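Local coordinates for carboxypeptidase D (Drosophila melanogaster, PDB 3MN8), which removes C-terminal arginine or lysine from peptides and proteins as a zinc metallocarboxypeptidase, processing growth factors, peptide hormones and neuropeptides, at residues A[95-100]-A[141-146]; A[99-104]-A[172-177]. All coordinates share one frame; numbering follows the deposited sequence.

Contact 1: A[95-100]-A[141-146]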
ATOM      1  N   LYS A  95      -0.346   3.752  -2.570  1.00 26.53           N
ATOM      2  CA  LYS A  95      -1.036   4.150  -1.337  1.00 30.73           C
ATOM      3  C   LYS A  95      -0.454   3.529  -0.065  1.00 33.95           C
ATOM      4  O   LYS A  95       0.076   2.414  -0.072  1.00 26.59           O
ATOM      5  CB  LYS A  95      -2.535   3.851  -1.424  1.00 22.00           C
ATOM      6  CG  LYS A  95      -2.890   2.380  -1.531  1.00 23.97           C
ATOM      7  CD  LYS A  95      -3.833   2.153  -2.710  1.00 25.96           C
ATOM      8  CE  LYS A  95      -4.771   0.980  -2.451  1.00 27.43           C
ATOM      9  NZ  LYS A  95      -4.082  -0.277  -2.050  1.00 39.95           N
ATOM     10  N   TYR A  96      -0.544   4.281   1.024  1.00 34.32           N
ATOM     11  CA  TYR A  96      -0.262   3.762   2.359  1.00 38.44           C
ATOM     12  C   TYR A  96      -1.515   3.905   3.224  1.00 36.84           C
ATOM     13  O   TYR A  96      -2.069   5.004   3.350  1.00 26.24           O
ATOM     14  CB  TYR A  96       0.890   4.529   3.007  1.00 31.09           C
ATOM     15  CG  TYR A  96       2.259   3.998   2.658  1.00 33.15           C
ATOM     16  CD1 TYR A  96       2.422   2.698   2.195  1.00 23.91           C
ATOM     17  CD2 TYR A  96       3.394   4.792   2.804  1.00 34.50           C
ATOM     18  CE1 TYR A  96       3.672   2.202   1.894  1.00 21.82           C
ATOM     19  CE2 TYR A  96       4.654   4.304   2.498  1.00 36.00           C
ATOM     20  CZ  TYR A  96       4.784   3.004   2.037  1.00 38.67           C
ATOM     21  OH  TYR A  96       6.019   2.485   1.712  1.00 42.20           O
ATOM     22  N   ILE A  97      -1.993   2.808   3.803  1.00 34.10           N
ATOM     23  CA  ILE A  97      -3.103   2.942   4.742  1.00 39.14           C
ATOM     24  C   ILE A  97      -2.647   2.543   6.135  1.00 36.25           C
ATOM     25  O   ILE A  97      -1.756   1.705   6.279  1.00 28.30           O
ATOM     26  CB  ILE A  97      -4.373   2.151   4.331  1.00 34.78           C
ATOM     27  CG1 ILE A  97      -4.914   2.608   2.961  1.00 34.05           C
ATOM     28  CG2 ILE A  97      -5.461   2.378   5.365  1.00 26.76           C
ATOM     29  CD1 ILE A  97      -4.330   1.905   1.773  1.00 35.03           C
ATOM     30  N   ALA A  98      -3.247   3.154   7.154  1.00 29.19           N
ATOM     31  CA  ALA A  98      -2.929   2.818   8.534  1.00 17.61           C
ATOM     32  C   ALA A  98      -4.180   2.731   9.412  1.00 33.18           C
ATOM     33  O   ALA A  98      -5.285   3.052   8.984  1.00 42.35           O
ATOM     34  CB  ALA A  98      -1.960   3.830   9.095  1.00 17.36           C
ATOM     35  N   ASN A  99      -3.986   2.277  10.643  1.00 36.69           N
ATOM     36  CA  ASN A  99      -5.008   2.343  11.679  1.00 30.31           C
ATOM     37  C   ASN A  99      -6.358   1.736  11.316  1.00 45.08           C
ATOM     38  O   ASN A  99      -7.399   2.253  11.742  1.00 49.91           O
ATOM     39  CB  ASN A  99      -5.215   3.790  12.133  1.00 35.20           C
ATOM     40  CG  ASN A  99      -5.982   3.883  13.443  1.00 38.85           C
ATOM     41  OD1 ASN A  99      -7.009   4.547  13.531  1.00 34.73           O
ATOM     42  ND2 ASN A  99      -5.490   3.193  14.462  1.00 41.19           N
ATOM     43  N   MET A 100      -6.353   0.645  10.548  1.00 42.99           N
ATOM     44  CA  MET A 100      -7.618  -0.004  10.217  1.00 38.29           C
ATOM     45  C   MET A 100      -8.170  -0.654  11.470  1.00 40.83           C
ATOM     46  O   MET A 100      -9.380  -0.676  11.701  1.00 45.52           O
ATOM     47  CB  MET A 100      -7.466  -1.009   9.076  1.00 40.80           C
ATOM     48  CG  MET A 100      -6.895  -2.356   9.467  1.00 47.57           C
ATOM     49  SD  MET A 100      -6.835  -3.444   8.032  1.00 46.17           S
ATOM     50  CE  MET A 100      -8.474  -3.183   7.356  1.00 32.91           C
ATOM     51  N   PRO A 141      -3.693   7.991   6.869  1.00 38.78           N
ATOM     52  CA  PRO A 141      -3.296   7.791   8.270  1.00 43.74           C
ATOM     53  C   PRO A 141      -4.259   6.900   9.066  1.00 40.31           C
ATOM     54  O   PRO A 141      -3.813   6.085   9.875  1.00 43.31           O
ATOM     55  CB  PRO A 141      -3.298   9.219   8.836  1.00 33.44           C
ATOM     56  CG  PRO A 141      -3.005  10.070   7.672  1.00 37.41           C
ATOM     57  CD  PRO A 141      -3.671   9.415   6.492  1.00 44.90           C
ATOM     58  N   THR A 142      -5.562   7.067   8.862  1.00 39.16           N
ATOM     59  CA  THR A 142      -6.541   6.190   9.497  1.00 41.38           C
ATOM     60  C   THR A 142      -7.647   5.762   8.547  1.00 45.31           C
ATOM     61  O   THR A 142      -8.037   6.496   7.626  1.00 38.35           O
ATOM     62  CB  THR A 142      -7.198   6.805  10.751  1.00 36.40           C
ATOM     63  OG1 THR A 142      -8.129   5.861  11.295  1.00 45.18           O
ATOM     64  CG2 THR A 142      -7.959   8.061  10.402  1.00 34.18           C
ATOM     65  N   MET A 143      -8.148   4.563   8.811  1.00 53.02           N
ATOM     66  CA  MET A 143      -9.200   3.936   8.026  1.00 41.76           C
ATOM     67  C   MET A 143     -10.306   3.543   9.015  1.00 45.39           C
ATOM     68  O   MET A 143     -11.356   3.018   8.635  1.00 38.37           O
ATOM     69  CB  MET A 143      -8.610   2.718   7.316  1.00 31.00           C
ATOM     70  CG  MET A 143      -9.505   2.057   6.319  1.00 38.22           C
ATOM     71  SD  MET A 143      -8.818   0.468   5.815  1.00 40.50           S
ATOM     72  CE  MET A 143     -10.339  -0.445   5.538  1.00 28.22           C
ATOM     73  N   ASN A 144     -10.057   3.816  10.296  1.00 34.12           N
ATOM     74  CA  ASN A 144     -11.018   3.515  11.342  1.00 35.06           C
ATOM     75  C   ASN A 144     -11.007   4.563  12.463  1.00 48.07           C
ATOM     76  O   ASN A 144     -10.517   4.306  13.571  1.00 38.97           O
ATOM     77  CB  ASN A 144     -10.766   2.125  11.903  1.00 35.67           C
ATOM     78  CG  ASN A 144     -11.827   1.704  12.892  1.00 46.59           C
ATOM     79  OD1 ASN A 144     -12.846   2.385  13.058  1.00 50.48           O
ATOM     80  ND2 ASN A 144     -11.599   0.577  13.558  1.00 47.99           N
ATOM     81  N   PRO A 145     -11.562   5.752  12.168  1.00 43.43           N
ATOM     82  CA  PRO A 145     -11.658   6.867  13.120  1.00 34.76           C
ATOM     83  C   PRO A 145     -12.506   6.494  14.336  1.00 38.22           C
ATOM     84  O   PRO A 145     -12.180   6.839  15.474  1.00 47.73           O
ATOM     85  CB  PRO A 145     -12.378   7.967  12.319  1.00 29.82           C
ATOM     86  CG  PRO A 145     -12.417   7.497  10.902  1.00 32.23           C
ATOM     87  CD  PRO A 145     -12.283   6.019  10.909  1.00 28.58           C
ATOM     88  N   ASP A 146     -13.609   5.807  14.074  1.00 33.73           N
ATOM     89  CA  ASP A 146     -14.549   5.457  15.111  1.00 39.32           C
ATOM     90  C   ASP A 146     -13.867   4.456  16.021  1.00 40.02           C
ATOM     91  O   ASP A 146     -14.023   4.494  17.247  1.00 51.24           O
ATOM     92  CB  ASP A 146     -15.835   4.874  14.500  1.00 43.55           C
ATOM     93  CG  ASP A 146     -16.658   5.921  13.741  1.00 40.75           C
ATOM     94  OD1 ASP A 146     -16.148   7.031  13.484  1.00 36.05           O
ATOM     95  OD2 ASP A 146     -17.822   5.636  13.401  1.00 35.44           O
TER
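From Ala-98 to Met-100 the backbone runs alongside Pro-141 to Met-143 in the same direction, with Asn-99 and Thr-142 nearest at 4.7 Å between their CA atoms. Ala-98 presents its methyl to the carbonyl of Pro-141, and its own O receives a CA-H...O contact from Thr-142 CA at 3.4 Å. Two amide side chains tie the segments together. The side chains of Asn-99 and Thr-142 run alongside each other in one direction, each with its polar branch anti to the backbone N (chi1 -165° and 180°). Thr-142 OG1 thereby donates to Asn-99 OD1 at 2.8 Å, in the carbonyl plane and on a lone pair. Thr-142 OG1 in turn accepts from Asn-144 N at 3.0 Å, closing an ST turn, while Asn-99 ND2 bonds to the backbone oxygens of Gly-102 and Glu-104; the amide is thus gripped at both ends and its rotation fixed.

The two segments continue the adjacent parallel strands 93-97 and 136-140 of the central mixed sheet at their C-terminal ends, in the first carboxypeptidase-like domain of this M14 protein, the active 1B form; strand 93-97 leads on to the zinc ligands His-101 and Glu-104. Here Asn-144 is the N-cap of helix 145-149: its OD1 accepts from Gly-147 N, and ND2 turns to Met-100 O at 3.2 Å, approaching from above the carbonyl plane rather than on a lone pair.

The remaining side-chain contacts are apolar. Met-143 leads its CB past Ile-97 CG2 at 3.7 Å, then lays its SD against Met-100 CB. Met-143 CE ends 3.8 Å from Met-100 CE. Strand 212-217 borders this group, with Met-100 touching Asn-215 and His-217, whereas Leu-46 and Phe-50 of helix 43-56 pack on Pro-141.

Contact 2: A[99-104]-A[172-177]. With ZN (zinc ion), chain F; GEM ((2-guanidinoethylmercapto)succinic acid), chain G.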
ATOM      1  N   ASN A  99      -3.986   2.277  10.643  1.00 36.69           N
ATOM      2  CA  ASN A  99      -5.008   2.343  11.679  1.00 30.31           C
ATOM      3  C   ASN A  99      -6.358   1.736  11.316  1.00 45.08           C
ATOM      4  O   ASN A  99      -7.399   2.253  11.742  1.00 49.91           O
ATOM      5  CB  ASN A  99      -5.215   3.790  12.133  1.00 35.20           C
ATOM      6  CG  ASN A  99      -5.982   3.883  13.443  1.00 38.85           C
ATOM      7  OD1 ASN A  99      -7.009   4.547  13.531  1.00 34.73           O
ATOM      8  ND2 ASN A  99      -5.490   3.193  14.462  1.00 41.19           N
ATOM      9  N   MET A 100      -6.353   0.645  10.548  1.00 42.99           N
ATOM     10  CA  MET A 100      -7.618  -0.004  10.217  1.00 38.29           C
ATOM     11  C   MET A 100      -8.170  -0.654  11.470  1.00 40.83           C
ATOM     12  O   MET A 100      -9.380  -0.676  11.701  1.00 45.52           O
ATOM     13  CB  MET A 100      -7.466  -1.009   9.076  1.00 40.80           C
ATOM     14  CG  MET A 100      -6.895  -2.356   9.467  1.00 47.57           C
ATOM     15  SD  MET A 100      -6.835  -3.444   8.032  1.00 46.17           S
ATOM     16  CE  MET A 100      -8.474  -3.183   7.356  1.00 32.91           C
ATOM     17  N   HIS A 101      -7.270  -1.179  12.289  1.00 37.72           N
ATOM     18  CA  HIS A 101      -7.624  -1.535  13.647  1.00 29.57           C
ATOM     19  C   HIS A 101      -7.307  -0.309  14.491  1.00 41.74           C
ATOM     20  O   HIS A 101      -6.128   0.034  14.710  1.00 29.01           O
ATOM     21  CB  HIS A 101      -6.856  -2.769  14.113  1.00 19.89           C
ATOM     22  CG  HIS A 101      -7.147  -3.990  13.299  1.00 39.45           C
ATOM     23  ND1 HIS A 101      -6.253  -4.512  12.391  1.00 49.93           N
ATOM     24  CD2 HIS A 101      -8.248  -4.774  13.238  1.00 52.50           C
ATOM     25  CE1 HIS A 101      -6.784  -5.579  11.819  1.00 53.90           C
ATOM     26  NE2 HIS A 101      -7.995  -5.760  12.315  1.00 52.22           N
ATOM     27  N   GLY A 102      -8.377   0.366  14.918  1.00 35.72           N
ATOM     28  CA  GLY A 102      -8.294   1.608  15.668  1.00 27.64           C
ATOM     29  C   GLY A 102      -7.307   1.649  16.830  1.00 33.56           C
ATOM     30  O   GLY A 102      -6.771   2.710  17.152  1.00 49.68           O
ATOM     31  N   ASP A 103      -7.066   0.508  17.471  1.00 43.58           N
ATOM     32  CA  ASP A 103      -6.142   0.457  18.603  1.00 43.70           C
ATOM     33  C   ASP A 103      -4.688   0.204  18.186  1.00 37.63           C
ATOM     34  O   ASP A 103      -3.796   0.176  19.024  1.00 48.55           O
ATOM     35  CB  ASP A 103      -6.603  -0.589  19.618  1.00 48.39           C
ATOM     36  CG  ASP A 103      -7.031  -1.894  18.965  1.00 50.34           C
ATOM     37  OD1 ASP A 103      -7.723  -2.683  19.638  1.00 57.91           O
ATOM     38  OD2 ASP A 103      -6.680  -2.139  17.790  1.00 59.55           O
ATOM     39  N   GLU A 104      -4.463   0.005  16.891  1.00 35.21           N
ATOM     40  CA  GLU A 104      -3.115  -0.137  16.348  1.00 33.19           C
ATOM     41  C   GLU A 104      -2.733   1.183  15.694  1.00 44.68           C
ATOM     42  O   GLU A 104      -3.089   1.447  14.536  1.00 45.94           O
ATOM     43  CB  GLU A 104      -3.063  -1.273  15.334  1.00 26.36           C
ATOM     44  CG  GLU A 104      -3.518  -2.620  15.881  1.00 44.67           C
ATOM     45  CD  GLU A 104      -3.682  -3.636  14.784  1.00 53.68           C
ATOM     46  OE1 GLU A 104      -3.236  -3.346  13.659  1.00 61.52           O
ATOM     47  OE2 GLU A 104      -4.265  -4.710  15.030  1.00 66.19           O
ATOM     48  N   ASP A 172     -14.691  -6.466  12.639  1.00 49.75           N
ATOM     49  CA  ASP A 172     -13.279  -6.383  12.279  1.00 48.46           C
ATOM     50  C   ASP A 172     -13.124  -6.095  10.784  1.00 47.02           C
ATOM     51  O   ASP A 172     -13.326  -6.975   9.941  1.00 51.68           O
ATOM     52  CB  ASP A 172     -12.549  -7.678  12.682  1.00 44.36           C
ATOM     53  CG  ASP A 172     -11.033  -7.603  12.477  1.00 49.16           C
ATOM     54  OD1 ASP A 172     -10.571  -6.865  11.560  1.00 51.94           O
ATOM     55  OD2 ASP A 172     -10.309  -8.296  13.237  1.00 41.30           O
ATOM     56  N   LEU A 173     -12.770  -4.853  10.464  1.00 41.49           N
ATOM     57  CA  LEU A 173     -12.688  -4.428   9.079  1.00 39.45           C
ATOM     58  C   LEU A 173     -11.722  -5.300   8.275  1.00 33.76           C
ATOM     59  O   LEU A 173     -11.850  -5.413   7.056  1.00 31.60           O
ATOM     60  CB  LEU A 173     -12.311  -2.948   9.003  1.00 33.92           C
ATOM     61  CG  LEU A 173     -13.358  -1.992   9.584  1.00 31.32           C
ATOM     62  CD1 LEU A 173     -12.840  -0.558   9.612  1.00 21.01           C
ATOM     63  CD2 LEU A 173     -14.679  -2.092   8.812  1.00 41.60           C
ATOM     64  N   ASN A 174     -10.772  -5.938   8.953  1.00 30.12           N
ATOM     65  CA  ASN A 174      -9.836  -6.802   8.254  1.00 16.87           C
ATOM     66  C   ASN A 174     -10.420  -8.184   8.116  1.00 30.97           C
ATOM     67  O   ASN A 174      -9.693  -9.144   7.858  1.00 47.16           O
ATOM     68  CB  ASN A 174      -8.489  -6.874   8.960  1.00 23.16           C
ATOM     69  CG  ASN A 174      -7.336  -7.134   8.000  1.00 35.91           C
ATOM     70  OD1 ASN A 174      -7.454  -6.932   6.784  1.00 40.05           O
ATOM     71  ND2 ASN A 174      -6.206  -7.567   8.548  1.00 33.83           N
ATOM     72  N   ARG A 175     -11.731  -8.291   8.318  1.00 23.26           N
ATOM     73  CA  ARG A 175     -12.470  -9.491   7.913  1.00 36.98           C
ATOM     74  C   ARG A 175     -13.627  -9.147   6.982  1.00 38.68           C
ATOM     75  O   ARG A 175     -14.374 -10.022   6.561  1.00 45.10           O
ATOM     76  CB  ARG A 175     -13.016 -10.260   9.109  1.00 21.96           C
ATOM     77  CG  ARG A 175     -11.976 -10.596  10.130  1.00 38.10           C
ATOM     78  CD  ARG A 175     -10.761 -11.295   9.530  1.00 38.33           C
ATOM     79  NE  ARG A 175      -9.939 -11.805  10.610  1.00 47.35           N
ATOM     80  CZ  ARG A 175      -8.786 -11.306  11.042  1.00 45.24           C
ATOM     81  NH1 ARG A 175      -8.194 -11.895  12.066  1.00 49.92           N
ATOM     82  NH2 ARG A 175      -8.210 -10.266  10.465  1.00 54.02           N
ATOM     83  N   ASP A 176     -13.762  -7.869   6.649  1.00 49.19           N
ATOM     84  CA  ASP A 176     -14.990  -7.391   6.022  1.00 45.80           C
ATOM     85  C   ASP A 176     -14.909  -7.192   4.507  1.00 40.76           C
ATOM     86  O   ASP A 176     -15.904  -6.846   3.870  1.00 40.20           O
ATOM     87  CB  ASP A 176     -15.442  -6.098   6.698  1.00 42.72           C
ATOM     88  CG  ASP A 176     -16.895  -5.792   6.444  1.00 47.81           C
ATOM     89  OD1 ASP A 176     -17.691  -6.747   6.391  1.00 40.73           O
ATOM     90  OD2 ASP A 176     -17.238  -4.599   6.305  1.00 58.50           O
ATOM     91  N   PHE A 177     -13.729  -7.408   3.931  1.00 43.38           N
ATOM     92  CA  PHE A 177     -13.535  -7.226   2.493  1.00 26.31           C
ATOM     93  C   PHE A 177     -13.929  -8.504   1.768  1.00 29.98           C
ATOM     94  O   PHE A 177     -13.901  -9.578   2.355  1.00 45.41           O
ATOM     95  CB  PHE A 177     -12.079  -6.832   2.185  1.00 23.52           C
ATOM     96  CG  PHE A 177     -11.740  -5.395   2.552  1.00 33.03           C
ATOM     97  CD1 PHE A 177     -11.508  -5.028   3.885  1.00 41.07           C
ATOM     98  CD2 PHE A 177     -11.663  -4.414   1.577  1.00 23.09           C
ATOM     99  CE1 PHE A 177     -11.205  -3.716   4.227  1.00 30.32           C
ATOM    100  CE2 PHE A 177     -11.364  -3.101   1.913  1.00 28.63           C
ATOM    101  CZ  PHE A 177     -11.134  -2.751   3.238  1.00 34.35           C
TER
HETATM  102 ZN    ZN F 999      -4.250  -4.968  13.011  1.00 42.65          ZN
HETATM  103  C8  GEM G 601      -3.734  -9.553  11.504  1.00 57.00           C
HETATM  104  S7  GEM G 601      -3.367  -8.926   9.889  1.00 57.42           S
HETATM  105  C6  GEM G 601      -1.688  -9.457   9.709  1.00 51.59           C
HETATM  106  C5  GEM G 601      -1.489 -10.954   9.938  1.00 34.21           C
HETATM  107  N3  GEM G 601      -2.114 -11.654   8.827  1.00 36.03           N
HETATM  108  C1  GEM G 601      -2.318 -12.962   8.720  1.00 43.13           C
HETATM  109  N4  GEM G 601      -2.905 -13.463   7.640  1.00 32.44           N
HETATM  110  N2  GEM G 601      -1.941 -13.778   9.700  1.00 48.23           N
HETATM  111  C9  GEM G 601      -5.217  -9.402  11.715  1.00 64.36           C
HETATM  112  O14 GEM G 601      -5.880  -8.806  10.837  1.00 32.86           O
HETATM  113  O15 GEM G 601      -5.736  -9.879  12.746  1.00 65.33           O
HETATM  114  C10 GEM G 601      -2.922  -8.875  12.619  1.00 45.92           C
HETATM  115  C11 GEM G 601      -3.232  -7.411  12.906  1.00 54.16           C
HETATM  116  O12 GEM G 601      -2.260  -6.618  12.975  1.00 39.20           O
HETATM  117  O13 GEM G 601      -4.420  -7.047  13.099  1.00 33.28           O
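His-101 links Asp-172 to the zinc ion. His-101 CB lies 3.6 Å from the zinc, and CG stands beside the backbone N, which sends the ring between metal and carboxylate. His-101 ND1 binds the zinc at 2.1 Å. CE1 passes GEM O13 and Asn-174 CB, and CD2 skirts Asp-172 OD1. At the far tip His-101 NE2 donates to Asp-172 OD1 at 2.9 Å, on its syn side but 31° out of the carboxylate plane, with ring and carboxylate planes 88° apart. The N-H...O angle of 142° makes this a bent bond. Asp-172 OD1 also accepts from Asn-174 N in an Asx turn, and OD2 forms a salt bridge with Arg-165; these bonds hold the carboxylate in place as a second-shell partner that probably orients the histidine and polarises its ring.

Glu-104 grips the zinc with both carboxylate oxygens, and His-217 supplies the remaining protein ligand; GEM O13 and, at longer range, GEM O12 also bind the metal. Met-100 SD rests on Asn-174 CG at 3.7 Å, the two side chains crossing at about a right angle. Asn-174 ND2 donates to GEM O14 at 2.6 Å, an oxygen that also receives Arg-175 NH2, while NH1 reaches O15. A zinc ion held by two histidines and a bidentate glutamate, beside an Asn-Arg pair gripping a carboxylate of the inhibitor, is characteristic of the M14 carboxypeptidase active site.

How the contacts relate
Contacts 1 and 2 start from the same stretch of chain and share Asn-99 and Met-100, with centres about 8 Å apart. Asn-99 faces 141-146 with its OD1 and the turn carrying the zinc ligands with its ND2. Met-100 belongs to both, its side chain's nearest atoms about 5 Å from the zinc ion and about 6 Å from the inhibitor. The contacts also touch directly, Met-143 CE meeting Phe-177 CZ at 3.4 Å and Asn-144 CB approaching Leu-173 CD1 at 4.1 Å. Contact 1 is buried next to the site, whereas contact 2 supplies two of its three protein zinc ligands and part of the inhibitor pocket.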